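Side-chain contacts in nitronate monooxygenase family protein (Pseudomonas aeruginosa, PDB 4QIT), which uses flavin mononucleotide and molecular oxygen to carry out the oxidative denitrification of alkyl nitronates, the toxin propionate 3-nitronate being its presumed physiological substrate: residues 39-44 against 346-351; 52-57 against 121-126; 90-95 against 301-306; 101-106 against 322-327; 158-163 against 169-174. The protein carries 1 engineered substitution. All coordinates share one frame; numbering follows the deposited sequence.

Interactions 1, 2 and 5 are buried in the beta-alpha barrel, while interactions 3 and 4 lie farther out and are only partly buried. Interaction 5 joins a strand to its own helix chiefly through two valines, and of the five it comes nearest the flavin. Interaction 1 sets a leucine of the C-terminal helix on the end of helix 32-41; interaction 2 joins two helix starts and adds bridging waters to its methyl contacts. Interactions 3 and 4 involve the same pair of helices, 86-101 and 307-320, or the loops next to them. Both rely on an aromatic side chain: a tryptophan met by a leucine methyl over its face and by a proline near its root in interaction 3, a phenylalanine among mixed neighbours in interaction 4.

Interaction 1 (39-44 against 346-351); sequences SNAGGL and ELLRTL
Glu-346 O, in the helix whose Leu-348 packs on Ala-41, is gripped twice by Thr-350 of the following turn. The hydroxyl OG1 of Thr-350 donates to Glu-346 O at 2.8 Å from above the carbonyl plane, and Thr-350 N makes the ordinary helical bond from the opposite face. That pair lies on the side of helix 344-355 turned from the contact; the face that meets segment 39-44 is apolar. Ala-41 CB sits against Leu-348 CB at 3.8 Å, with CG of the leucine just behind. Leu-348 carries its CG on the far side from its own backbone N (chi1 -159°), which sends CD1 beyond the alanine methyl to within 3.7 Å of Ala-41 O. From there CD1 also lies 4.1 Å from Gly-43 N, where Gly-43 has no side chain to stand in the way of the leucine. Gly-42, with positive phi, closes helix 32-41 as a Schellman motif, its N bonded to Ser-39 O at 3.1 Å. Just beyond, Leu-44 pairs through its backbone with Ile-21 and Gln-23, and Leu-348 also touches Ile-21. The C-terminal helix thus packs beside the end of helix 32-41 and strand 21-23, as expected where a TIM barrel closes.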
# COMPACT_ATOMS: atom_id res chain seq x y z
N SER A 39 -5.08 11.29 -25.99
CA SER A 39 -6.00 10.64 -26.92
C SER A 39 -5.43 10.61 -28.34
O SER A 39 -5.46 9.58 -28.99
CB SER A 39 -7.37 11.31 -26.89
OG SER A 39 -8.04 11.05 -25.65
N ASN A 40 -4.89 11.73 -28.80
CA ASN A 40 -4.24 11.75 -30.12
C ASN A 40 -3.10 10.74 -30.24
O ASN A 40 -2.93 10.10 -31.28
CB ASN A 40 -3.72 13.16 -30.44
CG ASN A 40 -4.82 14.09 -30.93
OD1 ASN A 40 -5.89 13.65 -31.34
ND2 ASN A 40 -4.56 15.40 -30.88
N ALA A 41 -2.33 10.58 -29.17
CA ALA A 41 -1.20 9.66 -29.18
C ALA A 41 -1.63 8.20 -29.12
O ALA A 41 -0.83 7.31 -29.40
CB ALA A 41 -0.24 9.96 -28.06
N GLY A 42 -2.89 7.95 -28.76
CA GLY A 42 -3.42 6.60 -28.82
C GLY A 42 -4.01 6.04 -27.54
O GLY A 42 -4.57 4.95 -27.55
N GLY A 43 -3.87 6.78 -26.44
CA GLY A 43 -4.46 6.36 -25.17
C GLY A 43 -5.80 7.01 -24.92
O GLY A 43 -6.47 7.46 -25.85
N LEU A 44 -6.21 7.08 -23.65
CA LEU A 44 -7.47 7.73 -23.29
C LEU A 44 -7.17 8.94 -22.43
O LEU A 44 -6.83 8.81 -21.24
CB LEU A 44 -8.39 6.75 -22.56
CG LEU A 44 -9.85 7.20 -22.35
CD1 LEU A 44 -10.58 7.22 -23.70
CD2 LEU A 44 -10.55 6.29 -21.35
N GLU A 346 4.68 12.49 -26.34
CA GLU A 346 5.96 11.78 -26.18
C GLU A 346 5.92 10.82 -24.99
O GLU A 346 6.43 9.70 -25.07
CB GLU A 346 7.15 12.74 -26.05
CG GLU A 346 8.50 12.00 -25.93
CD GLU A 346 9.72 12.92 -25.83
OE1 GLU A 346 9.59 14.16 -26.04
OE2 GLU A 346 10.82 12.41 -25.53
N LEU A 347 5.34 11.25 -23.88
CA LEU A 347 5.25 10.35 -22.74
C LEU A 347 4.41 9.11 -23.08
O LEU A 347 4.82 7.99 -22.78
CB LEU A 347 4.73 11.07 -21.49
CG LEU A 347 4.52 10.15 -20.28
CD1 LEU A 347 5.83 9.49 -19.84
CD2 LEU A 347 3.89 10.91 -19.12
N LEU A 348 3.25 9.31 -23.71
CA LEU A 348 2.43 8.18 -24.13
C LEU A 348 3.23 7.22 -25.03
O LEU A 348 3.28 6.01 -24.78
CB LEU A 348 1.14 8.68 -24.80
CG LEU A 348 -0.06 7.73 -24.88
CD1 LEU A 348 0.15 6.63 -25.92
CD2 LEU A 348 -0.37 7.12 -23.50
N ARG A 349 3.88 7.78 -26.05
CA ARG A 349 4.73 7.03 -26.97
C ARG A 349 5.79 6.22 -26.21
O ARG A 349 6.01 5.03 -26.48
CB ARG A 349 5.42 8.03 -27.90
CG ARG A 349 5.75 7.55 -29.30
CD ARG A 349 6.22 8.73 -30.16
NE ARG A 349 5.21 9.77 -30.21
CZ ARG A 349 5.40 11.06 -29.94
NH1 ARG A 349 6.59 11.53 -29.59
NH2 ARG A 349 4.38 11.90 -30.02
N THR A 350 6.44 6.87 -25.25
CA THR A 350 7.50 6.26 -24.46
C THR A 350 6.98 5.10 -23.62
O THR A 350 7.60 4.04 -23.54
CB THR A 350 8.19 7.31 -23.57
OG1 THR A 350 8.78 8.33 -24.41
CG2 THR A 350 9.28 6.66 -22.74
N LEU A 351 5.82 5.30 -22.98
CA LEU A 351 5.17 4.24 -22.23
C LEU A 351 4.84 3.03 -23.09
O LEU A 351 5.00 1.89 -22.65
CB LEU A 351 3.91 4.77 -21.55
CG LEU A 351 4.16 5.81 -20.45
CD1 LEU A 351 2.83 6.42 -20.05
CD2 LEU A 351 4.85 5.19 -19.25

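Interaction 2 (52-57 against 121-126); sequences SAAEKG and DPTLLP
Two helix starts of the beta-alpha barrel meet here: Ala-54, in the first turn of helix 54-65, faces Thr-123 and Leu-124 at the head of helix 124-131. The methyl of Ala-54 carries the direct contact. Its CB lies 3.3 Å from Thr-123 OG1, so a carbon faces a hydroxyl oxygen, and on another side it meets Leu-124 CD2 at 4.0 Å. Leu-124 has its CG opposite the carbonyl carbon (chi1 -67°), and only the far end of its chain swings over to the alanine.

The polar part is a small network around Thr-123. Thr-123 OG1 donates to Asp-121 OD1 at 2.7 Å, on the syn side of the carboxylate though somewhat out of its plane. Thr-123 N reaches the same Asp-121 OD1 at 3.0 Å from the same face, so one oxygen accepts both bonds, which limits how the carboxylate can turn. With OG1 occupied as a donor, it accepts from water 2 at 2.8 Å, and that water in turn accepts from Ala-54 N. Water 1 makes a second bridge, donating both to Ser-52 O and to Asp-121 OD2. Each water therefore ties the backbone ahead of or within one helix start to a side chain of the other, and both carboxylate oxygens have partners. The charge of Asp-121 would probably be favoured by the nearby helix start. Its bond to Thr-123 N, two residues on, is an Asx turn and a capping bond; it lies over a type I turn from Asp-121 to Leu-124 that leads into helix 124-131.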
# COMPACT_ATOMS: atom_id res chain seq x y z
N SER A 52 -17.68 22.58 -11.54
CA SER A 52 -18.11 23.51 -12.59
C SER A 52 -19.60 23.34 -12.84
O SER A 52 -20.13 22.24 -12.72
CB SER A 52 -17.35 23.26 -13.89
OG SER A 52 -15.99 23.62 -13.75
N ALA A 53 -20.27 24.44 -13.17
CA ALA A 53 -21.65 24.37 -13.62
C ALA A 53 -21.73 23.51 -14.87
O ALA A 53 -20.76 23.44 -15.64
CB ALA A 53 -22.19 25.76 -13.90
N ALA A 54 -22.86 22.85 -15.08
CA ALA A 54 -23.00 21.90 -16.18
C ALA A 54 -22.64 22.49 -17.55
O ALA A 54 -22.03 21.82 -18.38
CB ALA A 54 -24.40 21.29 -16.20
N GLU A 55 -23.00 23.75 -17.77
CA GLU A 55 -22.68 24.41 -19.04
C GLU A 55 -21.19 24.70 -19.21
O GLU A 55 -20.68 24.72 -20.33
CB GLU A 55 -23.54 25.67 -19.23
CG GLU A 55 -25.02 25.35 -19.39
CD GLU A 55 -25.30 24.39 -20.53
OE1 GLU A 55 -24.72 24.58 -21.62
OE2 GLU A 55 -26.07 23.42 -20.33
N LYS A 56 -20.48 24.89 -18.09
CA LYS A 56 -19.03 25.04 -18.14
C LYS A 56 -18.39 23.68 -18.45
O LYS A 56 -17.45 23.59 -19.25
CB LYS A 56 -18.48 25.60 -16.83
CG LYS A 56 -16.96 25.60 -16.74
CD LYS A 56 -16.32 26.39 -17.88
CE LYS A 56 -14.81 26.21 -17.92
NZ LYS A 56 -14.17 26.61 -16.63
N GLY A 57 -18.93 22.63 -17.84
CA GLY A 57 -18.51 21.27 -18.15
C GLY A 57 -18.70 20.99 -19.63
O GLY A 57 -17.83 20.40 -20.28
N ASP A 121 -26.50 17.22 -8.18
CA ASP A 121 -26.67 18.19 -9.26
C ASP A 121 -27.36 17.54 -10.44
O ASP A 121 -26.72 16.87 -11.25
CB ASP A 121 -25.32 18.78 -9.69
CG ASP A 121 -25.46 19.92 -10.70
OD1 ASP A 121 -26.57 20.12 -11.26
OD2 ASP A 121 -24.46 20.62 -10.96
N PRO A 122 -28.68 17.73 -10.56
CA PRO A 122 -29.48 17.07 -11.59
C PRO A 122 -29.22 17.58 -13.01
O PRO A 122 -29.76 17.00 -13.96
CB PRO A 122 -30.92 17.40 -11.17
CG PRO A 122 -30.81 18.66 -10.40
CD PRO A 122 -29.51 18.57 -9.67
N THR A 123 -28.41 18.63 -13.17
CA THR A 123 -28.13 19.16 -14.50
C THR A 123 -26.97 18.44 -15.21
O THR A 123 -26.77 18.61 -16.41
CB THR A 123 -27.86 20.68 -14.48
OG1 THR A 123 -26.63 20.96 -13.79
CG2 THR A 123 -29.01 21.44 -13.82
N LEU A 124 -26.21 17.65 -14.47
CA LEU A 124 -25.02 17.00 -15.04
C LEU A 124 -25.34 15.86 -16.00
O LEU A 124 -24.81 15.81 -17.11
CB LEU A 124 -24.09 16.53 -13.91
CG LEU A 124 -23.45 17.67 -13.12
CD1 LEU A 124 -22.73 17.15 -11.88
CD2 LEU A 124 -22.51 18.50 -14.00
N LEU A 125 -26.21 14.95 -15.58
CA LEU A 125 -26.58 13.80 -16.41
C LEU A 125 -27.17 14.17 -17.78
O LEU A 125 -26.71 13.66 -18.80
CB LEU A 125 -27.51 12.84 -15.65
CG LEU A 125 -28.05 11.62 -16.41
CD1 LEU A 125 -26.91 10.76 -16.95
CD2 LEU A 125 -28.97 10.80 -15.52
N PRO A 126 -28.17 15.06 -17.81
CA PRO A 126 -28.67 15.38 -19.16
C PRO A 126 -27.63 16.05 -20.05
O PRO A 126 -27.64 15.82 -21.26
CB PRO A 126 -29.86 16.31 -18.89
CG PRO A 126 -29.67 16.81 -17.49
CD PRO A 126 -28.98 15.70 -16.76
O HOH W 1 -21.72 20.91 -10.70
O HOH W 2 -24.88 23.01 -13.15

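Interaction 3 (90-95 against 301-306); sequences RAWLDY and PLPDYP
Trp-92 supplies nearly all of the helix's side of this contact, lying against Leu-302 and Pro-303 of the loop that leads to helix 307-320. The indole leaves helix 86-101 with CG anti to the backbone N (chi1 -171°), which brings its six-membered ring up to the loop. Leu-302 CD1 sits over a face of that ring, 3.7 Å from the centroid and 23° off the normal, a clear CH-pi contact. It is displaced toward the rim, and Trp-92 CH2 is the closest ring atom to Leu-302 CD1 at 3.4 Å. The two side chains run side by side in the same direction, and CD1 is the leucine atom that reaches the ring.

Pro-303 crosses the tryptophan at about a right angle and fits nearer the root of the side chain. Its CG touches Trp-92 CB at 3.6 Å, and its CD approaches the five-membered part of the indole obliquely, 3.7 Å from Trp-92 CG. Pro-301 adds a backbone contact, its carbonyl O lying 3.9 Å from Trp-92 CE3. Everything across the contact is therefore carbon against carbon or ring carbon against carbonyl. One turn on, Tyr-95 of the same helix touches Val-299 and Pro-300, extending the contact back along the loop. Leu-302 and Pro-303 also rest on Val-308 of helix 307-320, while Leu-93 of helix 86-101 meets Ala-311, so the loop is wedged where these two helices come together.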
# COMPACT_ATOMS: atom_id res chain seq x y z
N ARG A 90 -17.59 26.94 11.60
CA ARG A 90 -17.14 28.14 12.30
C ARG A 90 -15.95 27.82 13.20
O ARG A 90 -14.97 28.56 13.23
CB ARG A 90 -18.29 28.73 13.12
CG ARG A 90 -17.99 30.07 13.78
CD ARG A 90 -19.27 30.66 14.34
NE ARG A 90 -19.04 31.81 15.21
CZ ARG A 90 -20.01 32.61 15.65
NH1 ARG A 90 -21.26 32.39 15.28
NH2 ARG A 90 -19.72 33.63 16.45
N ALA A 91 -16.03 26.70 13.92
CA ALA A 91 -14.95 26.28 14.80
C ALA A 91 -13.67 25.96 14.01
O ALA A 91 -12.55 26.23 14.47
CB ALA A 91 -15.38 25.08 15.65
N TRP A 92 -13.84 25.37 12.83
CA TRP A 92 -12.71 25.04 11.98
C TRP A 92 -12.01 26.31 11.49
O TRP A 92 -10.78 26.42 11.57
CB TRP A 92 -13.15 24.17 10.80
CG TRP A 92 -11.99 23.63 10.02
CD1 TRP A 92 -11.56 24.03 8.79
CD2 TRP A 92 -11.11 22.58 10.44
NE1 TRP A 92 -10.45 23.29 8.42
CE2 TRP A 92 -10.16 22.40 9.42
CE3 TRP A 92 -11.04 21.79 11.59
CZ2 TRP A 92 -9.14 21.45 9.51
CZ3 TRP A 92 -10.02 20.84 11.68
CH2 TRP A 92 -9.09 20.69 10.65
N LEU A 93 -12.80 27.26 10.99
CA LEU A 93 -12.27 28.55 10.57
C LEU A 93 -11.55 29.28 11.71
O LEU A 93 -10.46 29.82 11.51
CB LEU A 93 -13.40 29.42 10.01
CG LEU A 93 -13.97 28.91 8.68
CD1 LEU A 93 -15.29 29.59 8.35
CD2 LEU A 93 -12.96 29.14 7.57
N ASP A 94 -12.14 29.27 12.91
CA ASP A 94 -11.50 29.91 14.05
C ASP A 94 -10.13 29.28 14.34
O ASP A 94 -9.16 29.98 14.67
CB ASP A 94 -12.38 29.81 15.30
CG ASP A 94 -13.60 30.70 15.24
OD1 ASP A 94 -13.69 31.56 14.32
OD2 ASP A 94 -14.48 30.56 16.12
N TYR A 95 -10.06 27.96 14.22
CA TYR A 95 -8.82 27.22 14.39
C TYR A 95 -7.76 27.63 13.37
O TYR A 95 -6.57 27.71 13.69
CB TYR A 95 -9.07 25.71 14.32
CG TYR A 95 -7.82 24.89 14.52
CD1 TYR A 95 -7.25 24.75 15.78
CD2 TYR A 95 -7.21 24.24 13.45
CE1 TYR A 95 -6.10 24.00 15.97
CE2 TYR A 95 -6.06 23.48 13.63
CZ TYR A 95 -5.52 23.37 14.90
OH TYR A 95 -4.38 22.62 15.08
N PRO A 301 -13.42 19.27 15.70
CA PRO A 301 -13.89 18.26 14.75
C PRO A 301 -13.89 18.75 13.31
O PRO A 301 -14.20 19.91 13.02
CB PRO A 301 -15.33 17.99 15.22
CG PRO A 301 -15.31 18.32 16.67
CD PRO A 301 -14.38 19.49 16.80
N LEU A 302 -13.52 17.86 12.40
CA LEU A 302 -13.44 18.21 10.98
C LEU A 302 -14.83 18.39 10.39
O LEU A 302 -15.69 17.52 10.56
CB LEU A 302 -12.75 17.07 10.25
CG LEU A 302 -12.10 17.31 8.89
CD1 LEU A 302 -11.04 18.39 9.01
CD2 LEU A 302 -11.49 16.02 8.37
N PRO A 303 -15.05 19.50 9.66
CA PRO A 303 -16.29 19.61 8.87
C PRO A 303 -16.35 18.54 7.76
O PRO A 303 -15.38 17.80 7.55
CB PRO A 303 -16.18 21.02 8.24
CG PRO A 303 -15.24 21.77 9.16
CD PRO A 303 -14.25 20.74 9.63
N ASP A 304 -17.48 18.46 7.07
CA ASP A 304 -17.67 17.46 6.04
C ASP A 304 -16.90 17.85 4.77
O ASP A 304 -16.56 19.01 4.56
CB ASP A 304 -19.16 17.35 5.75
CG ASP A 304 -19.56 16.01 5.17
OD1 ASP A 304 -18.71 15.09 5.09
OD2 ASP A 304 -20.75 15.88 4.79
N TYR A 305 -16.60 16.86 3.95
CA TYR A 305 -16.18 17.11 2.58
C TYR A 305 -17.40 17.62 1.79
O TYR A 305 -18.49 17.09 1.95
CB TYR A 305 -15.67 15.80 1.99
CG TYR A 305 -15.24 15.87 0.55
CD1 TYR A 305 -13.95 16.26 0.20
CD2 TYR A 305 -16.13 15.54 -0.47
CE1 TYR A 305 -13.55 16.32 -1.14
CE2 TYR A 305 -15.75 15.60 -1.80
CZ TYR A 305 -14.47 15.99 -2.13
OH TYR A 305 -14.11 16.03 -3.47
N PRO A 306 -17.22 18.62 0.92
CA PRO A 306 -15.98 19.30 0.55
C PRO A 306 -15.83 20.69 1.19
O PRO A 306 -15.01 21.50 0.73
CB PRO A 306 -16.15 19.45 -0.97
CG PRO A 306 -17.63 19.80 -1.09
CD PRO A 306 -18.33 19.03 0.03

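Interaction 4 (101-106 against 322-327); sequences AEFGAE and RGNHDF
The aromatic pairing is Phe-103 with Phe-327, which come from opposite directions with their planes at 90°. Phe-327 CE1 stands at the edge of the Phe-103 ring, 3.6 Å from Phe-103 CZ, while the ring centroids stay 5.7 Å apart. Asn-324 meets the same phenylalanine differently: its CB approaches Phe-103 CE1 obliquely at 3.5 Å, and its ND2 lies at the ring edge, in plane, 3.6 Å from CZ of Phe-103. The aliphatic part of Arg-322 also packs on the ring, with CB 4.0 Å from Phe-103 CD1.

Both segments lie where a helix ends in a Schellman motif, with Gly-104 and Gly-323 taking positive phi as the chain turns out of helices 86-101 and 307-320.

Among the polar groups, Phe-103 O lies over one face of the Arg-322 guanidinium, 3.5 Å from NE, where the angle is too poor for a hydrogen bond. The bend of the arginine at chi2 (-67°) brings the group there. The Asn-324 amide is held by an Asx turn, its OD1 accepting from Asp-326 N at 2.8 Å. Arg-289 forms a salt bridge with Glu-102 and pairs through its backbone with Asp-326.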
# COMPACT_ATOMS: atom_id res chain seq x y z
N ALA A 101 -3.76 34.79 9.32
CA ALA A 101 -3.17 36.02 9.84
C ALA A 101 -1.69 36.18 9.46
O ALA A 101 -1.20 37.30 9.33
CB ALA A 101 -3.35 36.10 11.36
N GLU A 102 -0.99 35.06 9.29
CA GLU A 102 0.39 35.08 8.79
C GLU A 102 0.51 35.83 7.47
O GLU A 102 1.57 36.39 7.14
CB GLU A 102 0.90 33.65 8.57
CG GLU A 102 1.26 32.87 9.82
CD GLU A 102 1.99 31.58 9.49
OE1 GLU A 102 1.77 30.57 10.20
OE2 GLU A 102 2.80 31.58 8.53
N PHE A 103 -0.57 35.82 6.70
CA PHE A 103 -0.58 36.40 5.37
C PHE A 103 -1.45 37.65 5.32
O PHE A 103 -1.84 38.10 4.24
CB PHE A 103 -1.02 35.35 4.37
CG PHE A 103 -0.20 34.10 4.45
CD1 PHE A 103 1.13 34.13 4.05
CD2 PHE A 103 -0.73 32.92 4.96
CE1 PHE A 103 1.93 33.01 4.14
CE2 PHE A 103 0.06 31.78 5.05
CZ PHE A 103 1.40 31.82 4.65
N GLY A 104 -1.76 38.18 6.49
CA GLY A 104 -2.47 39.44 6.61
C GLY A 104 -3.93 39.30 6.25
O GLY A 104 -4.60 40.28 5.91
N ALA A 105 -4.43 38.07 6.33
CA ALA A 105 -5.78 37.78 5.88
C ALA A 105 -6.66 37.30 7.03
O ALA A 105 -6.17 36.94 8.11
CB ALA A 105 -5.76 36.75 4.76
N GLU A 106 -7.96 37.29 6.79
CA GLU A 106 -8.89 36.66 7.70
C GLU A 106 -9.50 35.46 7.00
O GLU A 106 -9.50 35.41 5.76
CB GLU A 106 -9.99 37.66 8.11
CG GLU A 106 -9.48 38.82 8.94
CD GLU A 106 -10.59 39.71 9.43
OE1 GLU A 106 -11.72 39.62 8.88
OE2 GLU A 106 -10.35 40.51 10.36
N ARG A 322 1.01 36.10 -1.14
CA ARG A 322 2.23 36.58 -0.50
C ARG A 322 3.43 35.76 -0.95
O ARG A 322 4.51 35.83 -0.34
CB ARG A 322 2.10 36.54 1.03
CG ARG A 322 1.01 37.43 1.60
CD ARG A 322 1.32 38.92 1.40
NE ARG A 322 0.32 39.74 2.09
CZ ARG A 322 -0.78 40.21 1.52
NH1 ARG A 322 -1.04 39.96 0.23
NH2 ARG A 322 -1.64 40.94 2.23
N GLY A 323 3.24 34.99 -2.02
CA GLY A 323 4.30 34.21 -2.62
C GLY A 323 4.64 32.92 -1.87
O GLY A 323 5.70 32.33 -2.07
N ASN A 324 3.73 32.50 -0.99
CA ASN A 324 3.94 31.32 -0.15
C ASN A 324 3.18 30.11 -0.70
O ASN A 324 1.95 30.15 -0.87
CB ASN A 324 3.53 31.62 1.30
CG ASN A 324 3.85 30.49 2.27
OD1 ASN A 324 3.40 29.35 2.10
ND2 ASN A 324 4.63 30.80 3.31
N HIS A 325 3.92 29.04 -0.98
CA HIS A 325 3.35 27.83 -1.59
C HIS A 325 3.26 26.66 -0.63
O HIS A 325 3.00 25.54 -1.06
CB HIS A 325 4.18 27.43 -2.81
CG HIS A 325 4.18 28.47 -3.88
ND1 HIS A 325 3.22 28.52 -4.86
CD2 HIS A 325 5.00 29.53 -4.10
CE1 HIS A 325 3.46 29.55 -5.66
NE2 HIS A 325 4.53 30.17 -5.22
N ASP A 326 3.42 26.93 0.67
CA ASP A 326 3.51 25.86 1.67
C ASP A 326 2.16 25.25 2.06
O ASP A 326 2.11 24.38 2.93
CB ASP A 326 4.22 26.34 2.93
CG ASP A 326 5.71 26.54 2.73
OD1 ASP A 326 6.27 26.00 1.74
OD2 ASP A 326 6.32 27.23 3.57
N PHE A 327 1.08 25.69 1.42
CA PHE A 327 -0.25 25.18 1.71
C PHE A 327 -0.88 24.57 0.47
O PHE A 327 -2.03 24.14 0.49
CB PHE A 327 -1.14 26.31 2.26
CG PHE A 327 -0.65 26.86 3.56
CD1 PHE A 327 0.36 27.81 3.60
CD2 PHE A 327 -1.16 26.38 4.76
CE1 PHE A 327 0.84 28.29 4.81
CE2 PHE A 327 -0.68 26.86 5.98
CZ PHE A 327 0.32 27.82 6.00

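Interaction 5 (158-163 against 169-174)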
# COMPACT_ATOMS: atom_id res chain seq x y z
N VAL A 158 -18.92 3.44 -19.12
CA VAL A 158 -18.92 3.96 -17.75
C VAL A 158 -17.90 3.25 -16.87
O VAL A 158 -17.92 2.01 -16.74
CB VAL A 158 -20.31 3.85 -17.10
CG1 VAL A 158 -20.26 4.30 -15.63
CG2 VAL A 158 -21.34 4.68 -17.88
N LEU A 159 -17.00 4.03 -16.26
CA LEU A 159 -16.01 3.49 -15.34
C LEU A 159 -16.30 4.01 -13.93
O LEU A 159 -16.75 5.15 -13.77
CB LEU A 159 -14.60 3.93 -15.72
CG LEU A 159 -14.06 3.74 -17.15
CD1 LEU A 159 -12.54 3.66 -17.11
CD2 LEU A 159 -14.64 2.53 -17.84
N VAL A 160 -16.02 3.19 -12.92
CA VAL A 160 -16.10 3.65 -11.54
C VAL A 160 -14.87 3.18 -10.76
O VAL A 160 -14.45 2.03 -10.91
CB VAL A 160 -17.38 3.15 -10.82
CG1 VAL A 160 -17.49 3.75 -9.42
CG2 VAL A 160 -18.63 3.49 -11.61
N CYS A 161 -14.31 4.06 -9.95
CA CYS A 161 -13.17 3.70 -9.11
C CYS A 161 -13.61 2.92 -7.87
O CYS A 161 -14.65 3.23 -7.25
CB CYS A 161 -12.46 4.98 -8.68
SG CYS A 161 -11.06 4.71 -7.61
N ALA A 162 -12.84 1.89 -7.51
CA ALA A 162 -13.06 1.15 -6.27
C ALA A 162 -11.73 0.89 -5.59
O ALA A 162 -10.71 0.74 -6.27
CB ALA A 162 -13.77 -0.15 -6.54
N THR A 163 -11.73 0.83 -4.26
CA THR A 163 -10.50 0.57 -3.50
C THR A 163 -10.47 -0.79 -2.82
O THR A 163 -9.46 -1.17 -2.25
CB THR A 163 -10.21 1.66 -2.43
OG1 THR A 163 -11.18 1.58 -1.38
CG2 THR A 163 -10.19 3.05 -3.05
N ALA A 169 -17.72 -4.83 -5.94
CA ALA A 169 -19.01 -5.50 -6.05
C ALA A 169 -20.14 -4.50 -6.29
O ALA A 169 -21.08 -4.77 -7.04
CB ALA A 169 -19.29 -6.34 -4.81
N LEU A 170 -20.03 -3.34 -5.66
CA LEU A 170 -21.02 -2.28 -5.85
C LEU A 170 -20.91 -1.68 -7.25
O LEU A 170 -21.92 -1.31 -7.86
CB LEU A 170 -20.87 -1.20 -4.77
CG LEU A 170 -21.11 -1.67 -3.33
CD1 LEU A 170 -20.81 -0.57 -2.30
CD2 LEU A 170 -22.53 -2.17 -3.16
N VAL A 171 -19.69 -1.59 -7.77
CA VAL A 171 -19.51 -1.11 -9.13
C VAL A 171 -20.15 -2.07 -10.12
O VAL A 171 -20.79 -1.65 -11.09
CB VAL A 171 -18.01 -0.91 -9.44
CG1 VAL A 171 -17.78 -0.66 -10.94
CG2 VAL A 171 -17.48 0.23 -8.62
N GLU A 172 -19.98 -3.37 -9.86
CA GLU A 172 -20.59 -4.40 -10.69
C GLU A 172 -22.10 -4.28 -10.65
O GLU A 172 -22.76 -4.33 -11.69
CB GLU A 172 -20.16 -5.80 -10.25
CG GLU A 172 -18.70 -6.10 -10.51
CD GLU A 172 -18.23 -7.37 -9.82
OE1 GLU A 172 -17.03 -7.70 -9.93
OE2 GLU A 172 -19.06 -8.04 -9.16
N ALA A 173 -22.65 -4.09 -9.46
CA ALA A 173 -24.11 -3.99 -9.29
C ALA A 173 -24.69 -2.73 -9.94
O ALA A 173 -25.88 -2.69 -10.30
CB ALA A 173 -24.48 -4.05 -7.82
N ALA A 174 -23.87 -1.70 -10.08
CA ALA A 174 -24.27 -0.45 -10.73
C ALA A 174 -24.30 -0.60 -12.25
O ALA A 174 -24.84 0.26 -12.96
CB ALA A 174 -23.32 0.67 -10.32
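Val-160 and Val-171 meet with no ring or other planar side chain between them; the flat group nearest by is a peptide, whose oxygen, Cys-161 O, lies 4.3 Å from Val-171 CG2. Branched methyls make the rest. Val-171 CG2 is the busiest atom, 3.6 Å from Val-160 CG1 and almost as near to Val-160 CB. Its sister methyl, Val-171 CG1, also reaches Val-160 CB, at 3.8 Å, so the two methyls straddle the beta-carbon of the strand residue. The side chains slide past each other in opposite directions. Both valines hold CG1 anti to the backbone N (chi1 -175° for Val-160 and 169° for Val-171), which in Val-171 leaves CG2 beside the backbone N, turned toward the strand. Ala-162, two residues further along and on the same side of the strand, adds its CB at 4.3 Å from Val-171 CG2.

Cys-161, between them, directs its side chain away from the helix. That is the inner side of the barrel, where it touches Gln-182, which probably binds FMN as in a near-identical protein; the Cys-161 side chain is about 6 Å from the bound flavin. Strand 158-162 and helix 169-173 run nearly antiparallel, at 162°, with their axes 8.8 Å apart. Ala-162 also touches Val-179 of strand 178-182, and the backbone of Val-160 is hydrogen-bonded to Ala-178 and Val-180 of that strand. The helix is the crossover of a beta-alpha-beta unit, packed on the outer face of the barrel sheet as in a TIM barrel.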